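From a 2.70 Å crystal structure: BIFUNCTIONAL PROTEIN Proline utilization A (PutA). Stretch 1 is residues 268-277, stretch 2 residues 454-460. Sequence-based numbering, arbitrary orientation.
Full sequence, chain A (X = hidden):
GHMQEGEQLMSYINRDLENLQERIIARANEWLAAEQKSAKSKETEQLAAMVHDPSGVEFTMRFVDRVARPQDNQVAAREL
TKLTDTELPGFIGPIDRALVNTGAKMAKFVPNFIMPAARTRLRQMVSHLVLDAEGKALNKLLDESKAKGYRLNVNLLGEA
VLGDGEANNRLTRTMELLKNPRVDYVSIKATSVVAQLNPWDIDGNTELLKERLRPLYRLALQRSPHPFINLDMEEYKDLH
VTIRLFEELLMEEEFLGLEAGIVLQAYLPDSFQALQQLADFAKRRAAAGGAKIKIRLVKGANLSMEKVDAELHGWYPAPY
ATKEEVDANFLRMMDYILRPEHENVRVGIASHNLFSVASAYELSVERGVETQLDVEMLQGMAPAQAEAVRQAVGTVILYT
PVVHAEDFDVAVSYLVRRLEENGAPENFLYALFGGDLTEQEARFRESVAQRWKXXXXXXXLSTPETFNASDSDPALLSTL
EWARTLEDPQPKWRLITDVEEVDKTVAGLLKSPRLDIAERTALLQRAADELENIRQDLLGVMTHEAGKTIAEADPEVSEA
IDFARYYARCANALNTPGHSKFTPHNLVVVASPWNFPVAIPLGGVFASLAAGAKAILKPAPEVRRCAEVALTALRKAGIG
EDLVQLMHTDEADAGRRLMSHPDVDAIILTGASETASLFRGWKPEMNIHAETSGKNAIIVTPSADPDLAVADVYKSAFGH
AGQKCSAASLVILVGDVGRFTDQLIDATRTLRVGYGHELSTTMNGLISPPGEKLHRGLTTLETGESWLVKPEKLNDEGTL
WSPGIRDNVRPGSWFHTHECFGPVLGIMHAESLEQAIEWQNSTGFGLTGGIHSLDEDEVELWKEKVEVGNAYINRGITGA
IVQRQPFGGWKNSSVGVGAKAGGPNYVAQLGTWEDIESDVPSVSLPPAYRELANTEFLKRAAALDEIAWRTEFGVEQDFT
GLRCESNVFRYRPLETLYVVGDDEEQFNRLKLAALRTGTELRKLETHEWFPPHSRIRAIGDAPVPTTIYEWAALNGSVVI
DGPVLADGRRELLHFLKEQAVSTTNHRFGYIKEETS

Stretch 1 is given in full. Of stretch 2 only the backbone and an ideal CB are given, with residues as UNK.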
# COMPACT_ATOMS: atom_id res chain seq x y z
N LEU A 268 21.49 -0.71 10.36
CA LEU A 268 21.18 -1.89 9.58
C LEU A 268 22.19 -2.98 9.91
O LEU A 268 23.38 -2.82 9.62
CB LEU A 268 21.21 -1.57 8.11
CG LEU A 268 20.23 -0.49 7.67
CD1 LEU A 268 20.32 -0.42 6.19
CD2 LEU A 268 18.81 -0.87 8.11
N PRO A 269 21.78 -4.08 10.52
CA PRO A 269 22.74 -5.14 10.80
C PRO A 269 23.49 -5.59 9.54
O PRO A 269 24.69 -5.85 9.61
CB PRO A 269 21.88 -6.26 11.40
CG PRO A 269 20.49 -5.91 11.01
CD PRO A 269 20.42 -4.42 10.98
N ASP A 270 22.82 -5.68 8.40
CA ASP A 270 23.50 -6.16 7.21
C ASP A 270 24.42 -5.10 6.58
O ASP A 270 25.03 -5.37 5.54
CB ASP A 270 22.47 -6.69 6.20
CG ASP A 270 21.28 -5.75 6.01
OD1 ASP A 270 20.88 -5.05 6.97
OD2 ASP A 270 20.73 -5.71 4.89
N SER A 271 24.53 -3.91 7.17
CA SER A 271 25.54 -2.96 6.70
C SER A 271 26.93 -3.36 7.14
O SER A 271 27.91 -2.90 6.55
CB SER A 271 25.22 -1.54 7.17
OG SER A 271 25.54 -1.34 8.53
N PHE A 272 27.06 -4.23 8.15
CA PHE A 272 28.37 -4.79 8.43
C PHE A 272 28.83 -5.67 7.27
O PHE A 272 30.02 -5.68 6.93
CB PHE A 272 28.36 -5.56 9.76
CG PHE A 272 29.67 -6.23 10.07
CD1 PHE A 272 30.85 -5.49 10.17
CD2 PHE A 272 29.74 -7.61 10.23
CE1 PHE A 272 32.05 -6.11 10.43
CE2 PHE A 272 30.95 -8.22 10.49
CZ PHE A 272 32.11 -7.47 10.59
N GLN A 273 27.92 -6.43 6.67
CA GLN A 273 28.30 -7.19 5.49
C GLN A 273 28.60 -6.26 4.32
O GLN A 273 29.54 -6.50 3.56
CB GLN A 273 27.21 -8.19 5.14
CG GLN A 273 27.04 -9.21 6.23
CD GLN A 273 25.79 -10.03 6.09
OE1 GLN A 273 24.83 -9.65 5.41
NE2 GLN A 273 25.80 -11.22 6.70
N ALA A 274 27.82 -5.19 4.16
CA ALA A 274 28.11 -4.21 3.12
C ALA A 274 29.50 -3.61 3.29
O ALA A 274 30.21 -3.39 2.30
CB ALA A 274 27.04 -3.11 3.14
N LEU A 275 29.90 -3.34 4.53
CA LEU A 275 31.22 -2.77 4.77
C LEU A 275 32.31 -3.73 4.35
O LEU A 275 33.27 -3.33 3.69
CB LEU A 275 31.37 -2.40 6.25
CG LEU A 275 32.74 -1.88 6.67
CD1 LEU A 275 33.01 -0.59 5.93
CD2 LEU A 275 32.89 -1.70 8.18
N GLN A 276 32.17 -5.01 4.69
CA GLN A 276 33.19 -5.98 4.31
C GLN A 276 33.30 -6.07 2.79
O GLN A 276 34.41 -6.13 2.24
CB GLN A 276 32.89 -7.34 4.92
CG GLN A 276 33.04 -7.37 6.41
CD GLN A 276 32.75 -8.73 6.99
OE1 GLN A 276 33.67 -9.47 7.34
NE2 GLN A 276 31.48 -9.07 7.10
N GLN A 277 32.17 -6.07 2.10
CA GLN A 277 32.24 -6.16 0.65
C GLN A 277 32.87 -4.90 0.07
O GLN A 277 33.68 -4.99 -0.87
CB GLN A 277 30.86 -6.40 0.08
CG GLN A 277 30.84 -6.81 -1.36
CD GLN A 277 31.03 -5.59 -2.26
OE1 GLN A 277 30.75 -4.47 -1.84
NE2 GLN A 277 31.46 -5.81 -3.50
N UNK A 454 26.38 -8.48 18.24
CA UNK A 454 25.16 -8.06 17.56
C UNK A 454 25.02 -8.76 16.22
O UNK A 454 26.00 -9.24 15.62
CB UNK A 454 25.15 -6.54 17.37
N UNK A 455 23.79 -8.85 15.73
CA UNK A 455 23.57 -9.64 14.54
C UNK A 455 24.22 -8.96 13.34
O UNK A 455 24.58 -7.79 13.38
CB UNK A 455 22.07 -9.85 14.30
N UNK A 456 24.36 -9.73 12.26
CA UNK A 456 24.84 -9.18 11.01
C UNK A 456 24.01 -9.56 9.80
O UNK A 456 24.18 -8.94 8.75
CB UNK A 456 26.29 -9.62 10.78
N UNK A 457 23.11 -10.55 9.91
CA UNK A 457 22.20 -10.84 8.81
C UNK A 457 21.18 -9.72 8.66
O UNK A 457 20.98 -8.90 9.56
CB UNK A 457 21.49 -12.18 9.03
N UNK A 458 20.54 -9.68 7.49
CA UNK A 458 19.46 -8.73 7.27
C UNK A 458 18.15 -9.17 7.94
O UNK A 458 17.66 -10.28 7.71
CB UNK A 458 19.24 -8.54 5.77
N UNK A 459 17.55 -8.28 8.73
CA UNK A 459 16.29 -8.58 9.38
C UNK A 459 15.21 -9.01 8.39
O UNK A 459 14.28 -9.74 8.78
CB UNK A 459 15.81 -7.36 10.17
N UNK A 460 15.32 -8.60 7.13
CA UNK A 460 14.32 -8.92 6.12
C UNK A 460 14.45 -10.35 5.60
O UNK A 460 13.67 -10.77 4.74
CB UNK A 460 14.43 -7.94 4.95

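Position 454 has phi/psi of -65/157°, an extended conformation, and its ideal CB points sideways with nothing of stretch 1 within 5.5 Å. Stretch 1 therefore sets no demand, and almost any residue would suit. It is Val 454, whose nearest approach to stretch 1 is Val 454 CB, 6.8 Å from Pro 269 CB.

Position 455 is again extended (-68/165°). Its CB points sideways and lies 4.6 Å from Pro 269 CB, so a small or flexible side chain fits equally well. Ala 455 is deposited; the closer approach is made by its backbone, with Ala 455 O 3.7 Å from Pro 269 CB.

At position 456 the evidence is richer. Phi/psi is -132/-13°, and the sideways CB sits 4.0 Å from Phe 272 CD2 and 4.4 Å from Gln 273 NE2. An aromatic edge and an amide donor lie within reach, so an acceptor such as Glu, Gln, Asp or Asn would suit, as would an apolar chain packing on the ring. The residue is Glu 456, with chi1 p and chi2 t. Its OE1 accepts a weak hydrogen bond from Gln 273 NE2 (3.4 Å, 157° at the hydrogen), while OE2 lies at the edge of the Phe 272 ring, 3.9 Å from Phe 272 CE2. Its backbone Glu 456 O receives a CA-H...O contact from Asp 270 CA at 3.2 Å, with 144° at the hydrogen.

Position 457 (-70/162°) directs CB away from stretch 1, with Gln 273 NE2 still 5.0 Å from it. Many polar residues would be tolerated, and one that bends back could offer the amide an acceptor. Asp 457 does so: with chi1 m (-83°), its OD1 accepts a weak hydrogen bond from Gln 273 NE2 (3.4 Å, 144°). The same amide nitrogen thus serves two carboxylates. The backbone also packs here, Asp 457 O lying 3.3 Å from Pro 269 CB.

Position 458 (-77/128°) has CB sideways and only 3.3 Å from Asp 270 OD2. This close carboxylate favours a small residue or one with a donor: Ser, Thr, Ala or Asn are plausible. It is Ser 458, whose OG, with chi1 t, is not hydrogen-bonded to Asp 270 and accepts a hydrogen bond from the backbone N of position 460 at 3.2 Å.

At position 459 (-56/-24°), CB points sideways, 5.0 Å from Pro 269 CG, so a chain with an aliphatic first portion could lie against the proline. Arg 459 does this, its CG 3.8 Å from Pro 269 CG.

Position 460 (-78/-1°) has nothing of stretch 1 within 5.5 Å of CB and is unconstrained here. Arg 460 hydrogen-bonds elsewhere in the structure.

Stretch 2, residues 454-460: VAEDSRR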
# COMPACT_ATOMS: atom_id res chain seq x y z
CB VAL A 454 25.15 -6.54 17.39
CG1 VAL A 454 24.99 -5.88 18.76
CG2 VAL A 454 26.40 -6.08 16.67
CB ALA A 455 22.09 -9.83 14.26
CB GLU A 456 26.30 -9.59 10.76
CG GLU A 456 26.56 -11.05 10.46
CD GLU A 456 28.04 -11.30 10.15
OE1 GLU A 456 28.42 -11.28 8.94
OE2 GLU A 456 28.83 -11.47 11.12
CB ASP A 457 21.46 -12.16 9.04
CG ASP A 457 22.27 -13.35 8.62
OD1 ASP A 457 23.30 -13.15 7.94
OD2 ASP A 457 21.84 -14.48 8.93
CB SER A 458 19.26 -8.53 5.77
OG SER A 458 17.98 -8.03 5.49
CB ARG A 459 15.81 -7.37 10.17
CG ARG A 459 16.80 -6.88 11.17
CD ARG A 459 16.32 -7.26 12.53
NE ARG A 459 15.41 -6.30 13.12
CZ ARG A 459 14.39 -6.63 13.88
NH1 ARG A 459 14.11 -7.92 14.10
NH2 ARG A 459 13.64 -5.68 14.40
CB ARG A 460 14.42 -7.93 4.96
CG ARG A 460 14.06 -6.49 5.28
CD ARG A 460 12.56 -6.34 5.56
NE ARG A 460 12.19 -4.96 5.87
CZ ARG A 460 11.94 -4.04 4.95
NH1 ARG A 460 12.01 -4.36 3.66
NH2 ARG A 460 11.64 -2.79 5.32
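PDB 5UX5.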